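Local coordinates for protein enzyme subtilase SubTY from Bacillus sp. TY145 (Bacillus sp., PDB 5FFN) that probably cleaves peptide bonds in proteins as a serine endopeptidase of the subtilase family, with calcium and sodium ions bound to its fold, at residues A[191-196]-A[200-205]; A[49-54]-A[125-130]; A[13-18]-A[261-266]. All blocks are in the same frame, centred on the assembly; numbering follows the deposited sequence.

The three contacts differ in how much backbone they use. Contact 1 is the largest: it pairs strand 188-194 of the main sheet with the short strand 201-204, partly buried, and mixes backbone bonds with a salt bridge. Contact 2 is buried and joins another strand of that same sheet to helix 114-131 through polar and charged side chains, with no backbone bond between the two segments. Contact 3 is partly buried and links the N-terminal helix 9-15 to helix 250-267 by a single tyrosine-lysine bond. Contacts 1 and 2 lie on opposite sides of the chain's centre, their own centres 34 Å apart. Contacts 1 and 3 touch, where Tyr202 OH meets Ser13 OG at 2.8 Å, a probable hydrogen bond.

Contact 1. Residues A[191-196]-A[200-205]; sequences AALENV and GTYRVA
Glu194 and Arg203 run side by side across two antiparallel strands and point the same way. CG of Arg203 is anti to the backbone N (chi1 -176°), and the chain is extended as far as NE. This carries the guanidinium out beside the carboxylate of Glu194. Arg203 NH1 gives a salt bridge to Glu194 OE2 at 2.9 Å. OE2 is met from above the carboxylate plane but lies near the guanidinium plane. A water accepts a weak bond from NH1 and donates to Glu194 OE1. Beyond the pair, Arg203 NH2 makes a salt bridge to Asp206 and NE a hydrogen bond to Gln198.

Backbone bonds hold the strands beneath. Glu194 N donates to Arg203 O at 2.9 Å. Ala205 N donates to Ala192 O at 2.9 Å. Past the corner at Asn195, the centre of an inverse gamma turn, Val196 O takes a weak bond from Arg203 N.

Leu193 and Tyr202 cross at about a right angle, with Leu193 CD1 3.9 Å from Tyr202 CB. The edge of the Tyr202 ring meets backbone and amide oxygens: CD1 lies 3.6 Å from Glu194 O, and CE1 lies 3.6 Å from Asn195 OD1. Tyr202 OH bonds Ser13 OG of helix 9-15, and a second water joins it to Asn195 OD1.

The charged pair and the tyrosine lie at different places on the hairpin. Arg203 is gripped by several acceptors, which should limit its rotation, while Tyr202 ties its strand to the N-terminal helix.

Contact 2. Residues A[49-54]-A[125-130]; sequences AEQCKD and ADEASR
Glu127 OE1 is the acceptor on which this contact turns. Gln51 NE2 donates to it at 2.7 Å, using the anti lone pair of the carboxylate oxygen. The bond is bent, with an N-H...O angle of 137°, and the amide and carboxylate planes stand 69° apart. Lys53 NZ makes a longer salt bridge to the same OE1 at 3.5 Å. On the helix itself, Arg130 turns the edge of its guanidinium to the carboxylate. Its NH2 donates to OE1 at 2.9 Å, on the syn side, though well out of the carboxylate plane. Lys53, Glu127 and Arg130 thus form a salt-bridge network, with positive groups from both segments around one carboxylate. Such neighbours would probably favour its charged form.

The donors are held in turn. Lys53 NZ donates to Gln51 OE1 at 2.9 Å, from above the amide plane, and also bonds His123. Gln51 OE1 has a further bond with Tyr103. These contacts help fix which way the amide is turned. The Glu127 chain bends at chi2 (-71°), while Gln51 and Lys53 reach it in extended form.

Trp101 of strand 99-104 touches both Gln51 and Glu127, and Tyr103 touches Glu127. Strand 49-54 pairs in parallel with that strand, and Cys52 is disulfide-bonded to Cys66. The arrangement is that of an alpha/beta subtilase fold, in which a helix lies against a largely parallel sheet.

Contact 3. Residues A[13-18]-A[261-266]; sequences SIYNDQ and AAKIWS
Tyr15 and Lys263 carry the whole of this helix-to-helix contact in the subtilase fold. Tyr15 stands at the end of helix 9-15, near the N-terminus. Lys263 lies on helix 250-267, which also holds Ser251, probably the catalytic serine of a Ser-His-Asp triad. The two segments bury only 89 Å², and the two residues account for all of it.

The chain of Lys263 runs straight out from its helix through CD, then turns at chi4 (60°), and the ammonium swings toward the phenol. The two side chains cross obliquely. The lysine meets the hydroxyl end of the ring rather than its middle: CE is 3.6 Å from Tyr15 CZ, and CD is 3.4 Å from Tyr15 OH.

The main polar partner of each end lies outside the segments: Val94 O for Tyr15 OH and Thr24 O for Lys263 NZ. The phenol and the ammonium therefore link loop carbonyls to the two helices, in a part of the fold where Thr23 touches Tyr15 and Val310 touches Lys263.

Just after Tyr15 the chain leaves the helix in a Schellman motif. Asn16 has positive phi (59°), and its N bonds back to Ser13 O. Elsewhere on helix 250-267, Ala262 and Trp265 pack on strand 29-35. The one bond across the contact is Lys263 NZ to Tyr15 OH, 3.0 Å long.

Contact 1. Residues A[191-196]-A[200-205]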
loop_
_atom_site.group_PDB
_atom_site.type_symbol
_atom_site.label_atom_id
_atom_site.label_comp_id
_atom_site.label_asym_id
_atom_site.label_seq_id
_atom_site.Cartn_x
_atom_site.Cartn_y
_atom_site.Cartn_z
ATOM N N ALA A 191 7.559 1.636 -3.184
ATOM C CA ALA A 191 7.526 3.002 -3.769
ATOM C C ALA A 191 6.541 3.038 -4.940
ATOM O O ALA A 191 6.260 2.008 -5.538
ATOM C CB ALA A 191 8.936 3.403 -4.278
ATOM N N ALA A 192 6.066 4.240 -5.304
ATOM C CA ALA A 192 5.056 4.393 -6.357
ATOM C C ALA A 192 5.732 4.949 -7.634
ATOM O O ALA A 192 6.383 6.022 -7.594
ATOM C CB ALA A 192 3.966 5.368 -5.919
ATOM N N LEU A 193 5.540 4.211 -8.723
ATOM C CA LEU A 193 5.829 4.662 -10.082
ATOM C C LEU A 193 4.607 5.421 -10.645
ATOM O O LEU A 193 3.461 5.085 -10.362
ATOM C CB LEU A 193 6.138 3.501 -11.018
ATOM C CG LEU A 193 7.293 2.549 -10.616
ATOM C CD1 LEU A 193 7.400 1.341 -11.499
ATOM C CD2 LEU A 193 8.550 3.353 -10.573
ATOM N N GLU A 194 4.911 6.381 -11.521
ATOM C CA GLU A 194 3.878 6.977 -12.388
ATOM C C GLU A 194 4.096 6.488 -13.799
ATOM O O GLU A 194 5.165 5.945 -14.119
ATOM C CB GLU A 194 3.954 8.488 -12.306
ATOM C CG GLU A 194 5.289 9.078 -12.755
ATOM C CD GLU A 194 5.434 10.565 -12.510
ATOM O OE1 GLU A 194 4.610 11.154 -11.786
ATOM O OE2 GLU A 194 6.417 11.123 -13.028
ATOM N N ASN A 195 3.084 6.668 -14.661
ATOM C CA ASN A 195 3.183 6.154 -16.015
ATOM C C ASN A 195 3.853 7.176 -16.934
ATOM O O ASN A 195 3.209 7.710 -17.861
ATOM C CB ASN A 195 1.833 5.758 -16.532
ATOM C CG ASN A 195 1.896 4.962 -17.838
ATOM O OD1 ASN A 195 2.959 4.433 -18.198
ATOM N ND2 ASN A 195 0.762 4.870 -18.550
ATOM N N VAL A 196 5.124 7.444 -16.651
ATOM C CA VAL A 196 5.981 8.368 -17.378
ATOM C C VAL A 196 7.364 7.741 -17.443
ATOM O O VAL A 196 7.802 7.091 -16.471
ATOM C CB VAL A 196 6.128 9.718 -16.661
ATOM C CG1 VAL A 196 7.100 10.610 -17.376
ATOM C CG2 VAL A 196 4.736 10.380 -16.416
ATOM N N GLY A 200 15.093 6.368 -19.503
ATOM C CA GLY A 200 14.905 5.046 -20.093
ATOM C C GLY A 200 14.072 4.057 -19.300
ATOM O O GLY A 200 13.927 2.909 -19.692
ATOM N N THR A 201 13.490 4.501 -18.193
ATOM C CA THR A 201 12.684 3.616 -17.365
ATOM C C THR A 201 11.440 4.334 -16.895
ATOM O O THR A 201 11.324 5.541 -17.060
ATOM C CB THR A 201 13.496 3.117 -16.086
ATOM O OG1 THR A 201 13.598 4.146 -15.094
ATOM C CG2 THR A 201 14.878 2.676 -16.447
ATOM N N TYR A 202 10.538 3.596 -16.249
ATOM C CA TYR A 202 9.515 4.243 -15.454
ATOM C C TYR A 202 10.105 5.226 -14.456
ATOM O O TYR A 202 11.241 5.086 -14.001
ATOM C CB TYR A 202 8.648 3.222 -14.717
ATOM C CG TYR A 202 7.677 2.514 -15.605
ATOM C CD1 TYR A 202 6.434 3.082 -15.940
ATOM C CD2 TYR A 202 7.998 1.303 -16.143
ATOM C CE1 TYR A 202 5.546 2.420 -16.781
ATOM C CE2 TYR A 202 7.120 0.621 -16.974
ATOM C CZ TYR A 202 5.893 1.177 -17.294
ATOM O OH TYR A 202 5.060 0.422 -18.103
ATOM N N ARG A 203 9.299 6.230 -14.113
ATOM C CA ARG A 203 9.679 7.282 -13.208
ATOM C C ARG A 203 8.983 7.125 -11.855
ATOM O O ARG A 203 7.764 6.915 -11.800
ATOM C CB ARG A 203 9.271 8.647 -13.831
ATOM C CG ARG A 203 9.693 9.807 -13.015
ATOM C CD ARG A 203 9.484 11.142 -13.785
ATOM N NE ARG A 203 10.153 12.217 -13.077
ATOM C CZ ARG A 203 9.641 12.904 -12.059
ATOM N NH1 ARG A 203 8.429 12.641 -11.611
ATOM N NH2 ARG A 203 10.370 13.832 -11.461
ATOM N N VAL A 204 9.751 7.222 -10.770
ATOM C CA VAL A 204 9.185 7.326 -9.438
ATOM C C VAL A 204 8.374 8.626 -9.326
ATOM O O VAL A 204 8.894 9.716 -9.666
ATOM C CB VAL A 204 10.279 7.277 -8.354
ATOM C CG1 VAL A 204 9.666 7.332 -6.947
ATOM C CG2 VAL A 204 11.103 5.996 -8.515
ATOM N N ALA A 205 7.144 8.538 -8.801
ATOM C CA ALA A 205 6.345 9.773 -8.553
ATOM C C ALA A 205 7.000 10.627 -7.478
ATOM O O ALA A 205 7.556 10.130 -6.490
ATOM C CB ALA A 205 4.866 9.465 -8.234
HETATM O O HOH W 1 5.710 13.042 -10.080
HETATM O O HOH W 2 2.717 1.659 -18.423
#

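Contact 2. Residues A[49-54]-A[125-130]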
loop_
_atom_site.group_PDB
_atom_site.type_symbol
_atom_site.label_atom_id
_atom_site.label_comp_id
_atom_site.label_asym_id
_atom_site.label_seq_id
_atom_site.Cartn_x
_atom_site.Cartn_y
_atom_site.Cartn_z
ATOM N N ALA A 49 -13.657 -13.539 -0.944
ATOM C CA ALA A 49 -13.435 -13.345 0.498
ATOM C C ALA A 49 -13.640 -14.612 1.286
ATOM O O ALA A 49 -14.780 -15.071 1.429
ATOM C CB ALA A 49 -14.345 -12.240 1.025
ATOM N N GLU A 50 -12.570 -15.181 1.807
ATOM C CA GLU A 50 -12.650 -16.303 2.717
ATOM C C GLU A 50 -12.679 -15.919 4.183
ATOM O O GLU A 50 -13.024 -16.748 5.037
ATOM C CB GLU A 50 -11.521 -17.315 2.458
ATOM C CG GLU A 50 -11.791 -18.032 1.142
ATOM C CD GLU A 50 -10.833 -19.134 0.773
ATOM O OE1 GLU A 50 -9.714 -19.195 1.334
ATOM O OE2 GLU A 50 -11.248 -19.953 -0.112
ATOM N N GLN A 51 -12.192 -14.721 4.500
ATOM C CA GLN A 51 -12.314 -14.166 5.865
ATOM C C GLN A 51 -12.735 -12.707 5.739
ATOM O O GLN A 51 -12.400 -12.025 4.767
ATOM C CB GLN A 51 -11.038 -14.299 6.708
ATOM C CG GLN A 51 -10.492 -15.699 6.930
ATOM C CD GLN A 51 -9.594 -15.803 8.124
ATOM O OE1 GLN A 51 -9.415 -14.843 8.866
ATOM N NE2 GLN A 51 -8.992 -16.981 8.326
ATOM N N CYS A 52 -13.552 -12.264 6.696
ATOM C CA CYS A 52 -14.076 -10.931 6.731
ATOM C C CYS A 52 -14.207 -10.602 8.214
ATOM O O CYS A 52 -15.072 -11.151 8.903
ATOM C CB CYS A 52 -15.403 -10.859 5.993
ATOM S SG CYS A 52 -16.341 -9.387 6.224
ATOM N N LYS A 53 -13.269 -9.780 8.714
ATOM C CA LYS A 53 -13.189 -9.490 10.139
ATOM C C LYS A 53 -12.938 -7.997 10.392
ATOM O O LYS A 53 -12.345 -7.314 9.554
ATOM C CB LYS A 53 -12.082 -10.315 10.809
ATOM C CG LYS A 53 -12.282 -11.809 10.698
ATOM C CD LYS A 53 -11.201 -12.623 11.345
ATOM C CE LYS A 53 -11.599 -14.102 11.377
ATOM N NZ LYS A 53 -10.498 -14.999 11.561
ATOM N N ASP A 54 -13.426 -7.508 11.543
ATOM C CA ASP A 54 -13.385 -6.084 11.856
ATOM C C ASP A 54 -12.748 -5.888 13.224
ATOM O O ASP A 54 -13.232 -6.429 14.238
ATOM C CB ASP A 54 -14.811 -5.498 11.806
ATOM C CG ASP A 54 -14.861 -3.975 11.895
ATOM O OD1 ASP A 54 -13.839 -3.283 12.191
ATOM O OD2 ASP A 54 -15.967 -3.458 11.658
ATOM N N ALA A 125 -1.246 -13.889 11.328
ATOM C CA ALA A 125 -0.168 -14.851 11.598
ATOM C C ALA A 125 -0.708 -16.096 12.305
ATOM O O ALA A 125 -0.401 -17.227 11.912
ATOM C CB ALA A 125 0.923 -14.214 12.409
ATOM N N ASP A 126 -1.593 -15.866 13.279
ATOM C CA ASP A 126 -2.212 -16.968 14.022
ATOM C C ASP A 126 -3.107 -17.800 13.116
ATOM O O ASP A 126 -3.050 -19.027 13.158
ATOM C CB ASP A 126 -2.971 -16.429 15.220
ATOM C CG ASP A 126 -2.051 -15.957 16.337
ATOM O OD1 ASP A 126 -0.866 -16.302 16.374
ATOM O OD2 ASP A 126 -2.518 -15.229 17.221
ATOM N N GLU A 127 -3.884 -17.136 12.268
ATOM C CA GLU A 127 -4.746 -17.817 11.303
ATOM C C GLU A 127 -3.911 -18.608 10.303
ATOM O O GLU A 127 -4.267 -19.742 9.942
ATOM C CB GLU A 127 -5.647 -16.835 10.565
ATOM C CG GLU A 127 -6.738 -16.241 11.435
ATOM C CD GLU A 127 -7.810 -17.257 11.784
ATOM O OE1 GLU A 127 -8.482 -17.772 10.885
ATOM O OE2 GLU A 127 -7.929 -17.552 12.974
ATOM N N ALA A 128 -2.815 -18.002 9.850
ATOM C CA ALA A 128 -1.903 -18.665 8.909
ATOM C C ALA A 128 -1.294 -19.931 9.495
ATOM O O ALA A 128 -1.285 -20.991 8.851
ATOM C CB ALA A 128 -0.783 -17.664 8.416
ATOM N N SER A 129 -0.797 -19.836 10.718
ATOM C CA SER A 129 -0.217 -20.993 11.355
ATOM C C SER A 129 -1.271 -22.068 11.589
ATOM O O SER A 129 -0.985 -23.250 11.409
ATOM C CB SER A 129 0.442 -20.617 12.671
ATOM O OG SER A 129 -0.380 -19.768 13.447
ATOM N N ARG A 130 -2.470 -21.677 11.992
ATOM C CA ARG A 130 -3.508 -22.672 12.327
ATOM C C ARG A 130 -3.938 -23.427 11.078
ATOM O O ARG A 130 -3.988 -24.668 11.072
ATOM C CB ARG A 130 -4.725 -22.021 12.974
ATOM C CG ARG A 130 -5.698 -23.073 13.528
ATOM C CD ARG A 130 -6.895 -22.438 14.131
ATOM N NE ARG A 130 -7.795 -22.038 13.061
ATOM C CZ ARG A 130 -7.996 -20.803 12.681
ATOM N NH1 ARG A 130 -7.364 -19.812 13.318
ATOM N NH2 ARG A 130 -8.845 -20.566 11.671
#

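Contact 3. Residues A[13-18]-A[261-266]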
loop_
_atom_site.group_PDB
_atom_site.type_symbol
_atom_site.label_atom_id
_atom_site.label_comp_id
_atom_site.label_asym_id
_atom_site.label_seq_id
_atom_site.Cartn_x
_atom_site.Cartn_y
_atom_site.Cartn_z
ATOM N N SER A 13 1.256 -2.939 -17.217
ATOM C CA SER A 13 2.667 -2.659 -16.981
ATOM C C SER A 13 3.358 -3.806 -16.211
ATOM O O SER A 13 4.441 -4.280 -16.594
ATOM C CB SER A 13 2.827 -1.333 -16.232
ATOM O OG SER A 13 4.208 -1.088 -15.949
ATOM N N ILE A 14 2.760 -4.245 -15.119
ATOM C CA ILE A 14 3.422 -5.279 -14.299
ATOM C C ILE A 14 3.445 -6.634 -15.010
ATOM O O ILE A 14 4.318 -7.459 -14.753
ATOM C CB ILE A 14 2.820 -5.342 -12.866
ATOM C CG1 ILE A 14 3.828 -5.942 -11.872
ATOM C CG2 ILE A 14 1.511 -6.031 -12.824
ATOM C CD1 ILE A 14 3.380 -5.888 -10.431
ATOM N N TYR A 15 2.464 -6.848 -15.887
ATOM C CA TYR A 15 2.438 -8.030 -16.754
ATOM C C TYR A 15 3.432 -7.906 -17.903
ATOM O O TYR A 15 3.811 -8.914 -18.524
ATOM C CB TYR A 15 1.002 -8.331 -17.247
ATOM C CG TYR A 15 0.268 -9.290 -16.318
ATOM C CD1 TYR A 15 -0.257 -8.854 -15.077
ATOM C CD2 TYR A 15 0.114 -10.629 -16.646
ATOM C CE1 TYR A 15 -0.895 -9.736 -14.223
ATOM C CE2 TYR A 15 -0.530 -11.506 -15.808
ATOM C CZ TYR A 15 -1.023 -11.073 -14.581
ATOM O OH TYR A 15 -1.634 -12.002 -13.775
ATOM N N ASN A 16 3.864 -6.678 -18.168
ATOM C CA ASN A 16 4.803 -6.360 -19.254
ATOM C C ASN A 16 4.167 -6.811 -20.586
ATOM O O ASN A 16 4.794 -7.461 -21.421
ATOM C CB ASN A 16 6.181 -6.995 -18.994
ATOM C CG ASN A 16 7.326 -6.239 -19.656
ATOM O OD1 ASN A 16 7.131 -5.437 -20.568
ATOM N ND2 ASN A 16 8.544 -6.506 -19.194
ATOM N N ASP A 17 2.890 -6.472 -20.740
ATOM C CA ASP A 17 2.122 -6.862 -21.926
ATOM C C ASP A 17 0.957 -5.913 -22.156
ATOM O O ASP A 17 -0.049 -6.006 -21.488
ATOM C CB ASP A 17 1.629 -8.277 -21.771
ATOM C CG ASP A 17 1.040 -8.845 -23.076
ATOM O OD1 ASP A 17 0.807 -8.083 -24.021
ATOM O OD2 ASP A 17 0.817 -10.055 -23.111
ATOM N N GLN A 18 1.116 -5.006 -23.104
ATOM C CA GLN A 18 0.134 -3.957 -23.339
ATOM C C GLN A 18 -1.110 -4.501 -24.018
ATOM O O GLN A 18 -2.151 -3.846 -24.053
ATOM C CB GLN A 18 0.762 -2.827 -24.140
ATOM C CG GLN A 18 1.832 -2.076 -23.386
ATOM C CD GLN A 18 1.317 -1.571 -22.050
ATOM O OE1 GLN A 18 1.846 -1.924 -20.992
ATOM N NE2 GLN A 18 0.251 -0.783 -22.094
ATOM N N ALA A 261 3.289 -11.008 -5.723
ATOM C CA ALA A 261 3.726 -12.011 -4.749
ATOM C C ALA A 261 2.814 -13.271 -4.743
ATOM O O ALA A 261 3.298 -14.414 -4.767
ATOM C CB ALA A 261 3.801 -11.401 -3.340
ATOM N N ALA A 262 1.505 -13.052 -4.701
ATOM C CA ALA A 262 0.526 -14.176 -4.684
ATOM C C ALA A 262 0.608 -15.017 -5.963
ATOM O O ALA A 262 0.545 -16.270 -5.914
ATOM C CB ALA A 262 -0.874 -13.647 -4.504
ATOM N N LYS A 263 0.755 -14.319 -7.084
ATOM C CA LYS A 263 0.903 -14.927 -8.406
ATOM C C LYS A 263 2.143 -15.818 -8.464
ATOM O O LYS A 263 2.045 -16.988 -8.899
ATOM C CB LYS A 263 0.884 -13.863 -9.499
ATOM C CG LYS A 263 0.866 -14.399 -10.946
ATOM C CD LYS A 263 1.004 -13.255 -11.940
ATOM C CE LYS A 263 1.133 -13.731 -13.373
ATOM N NZ LYS A 263 -0.038 -14.542 -13.882
ATOM N N ILE A 264 3.282 -15.287 -8.002
ATOM C CA ILE A 264 4.533 -16.026 -7.952
ATOM C C ILE A 264 4.393 -17.252 -7.025
ATOM O O ILE A 264 4.752 -18.392 -7.401
ATOM C CB ILE A 264 5.713 -15.108 -7.519
ATOM C CG1 ILE A 264 5.940 -13.991 -8.569
ATOM C CG2 ILE A 264 7.004 -15.896 -7.259
ATOM C CD1 ILE A 264 6.883 -12.866 -8.067
ATOM N N TRP A 265 3.800 -17.029 -5.849
ATOM C CA TRP A 265 3.719 -18.074 -4.835
ATOM C C TRP A 265 2.865 -19.259 -5.307
ATOM O O TRP A 265 3.203 -20.403 -5.065
ATOM C CB TRP A 265 3.150 -17.523 -3.537
ATOM C CG TRP A 265 3.671 -18.186 -2.329
ATOM C CD1 TRP A 265 4.463 -19.326 -2.249
ATOM C CD2 TRP A 265 3.547 -17.703 -0.992
ATOM N NE1 TRP A 265 4.790 -19.578 -0.939
ATOM C CE2 TRP A 265 4.268 -18.586 -0.151
ATOM C CE3 TRP A 265 2.895 -16.604 -0.412
ATOM C CZ2 TRP A 265 4.347 -18.404 1.230
ATOM C CZ3 TRP A 265 2.964 -16.458 0.974
ATOM C CH2 TRP A 265 3.696 -17.331 1.757
ATOM N N SER A 266 1.754 -18.932 -5.958
ATOM C CA SER A 266 0.835 -19.911 -6.509
ATOM C C SER A 266 1.534 -20.777 -7.554
ATOM O O SER A 266 1.324 -22.002 -7.603
ATOM C CB SER A 266 -0.365 -19.218 -7.121
ATOM O OG SER A 266 -1.232 -20.194 -7.712
#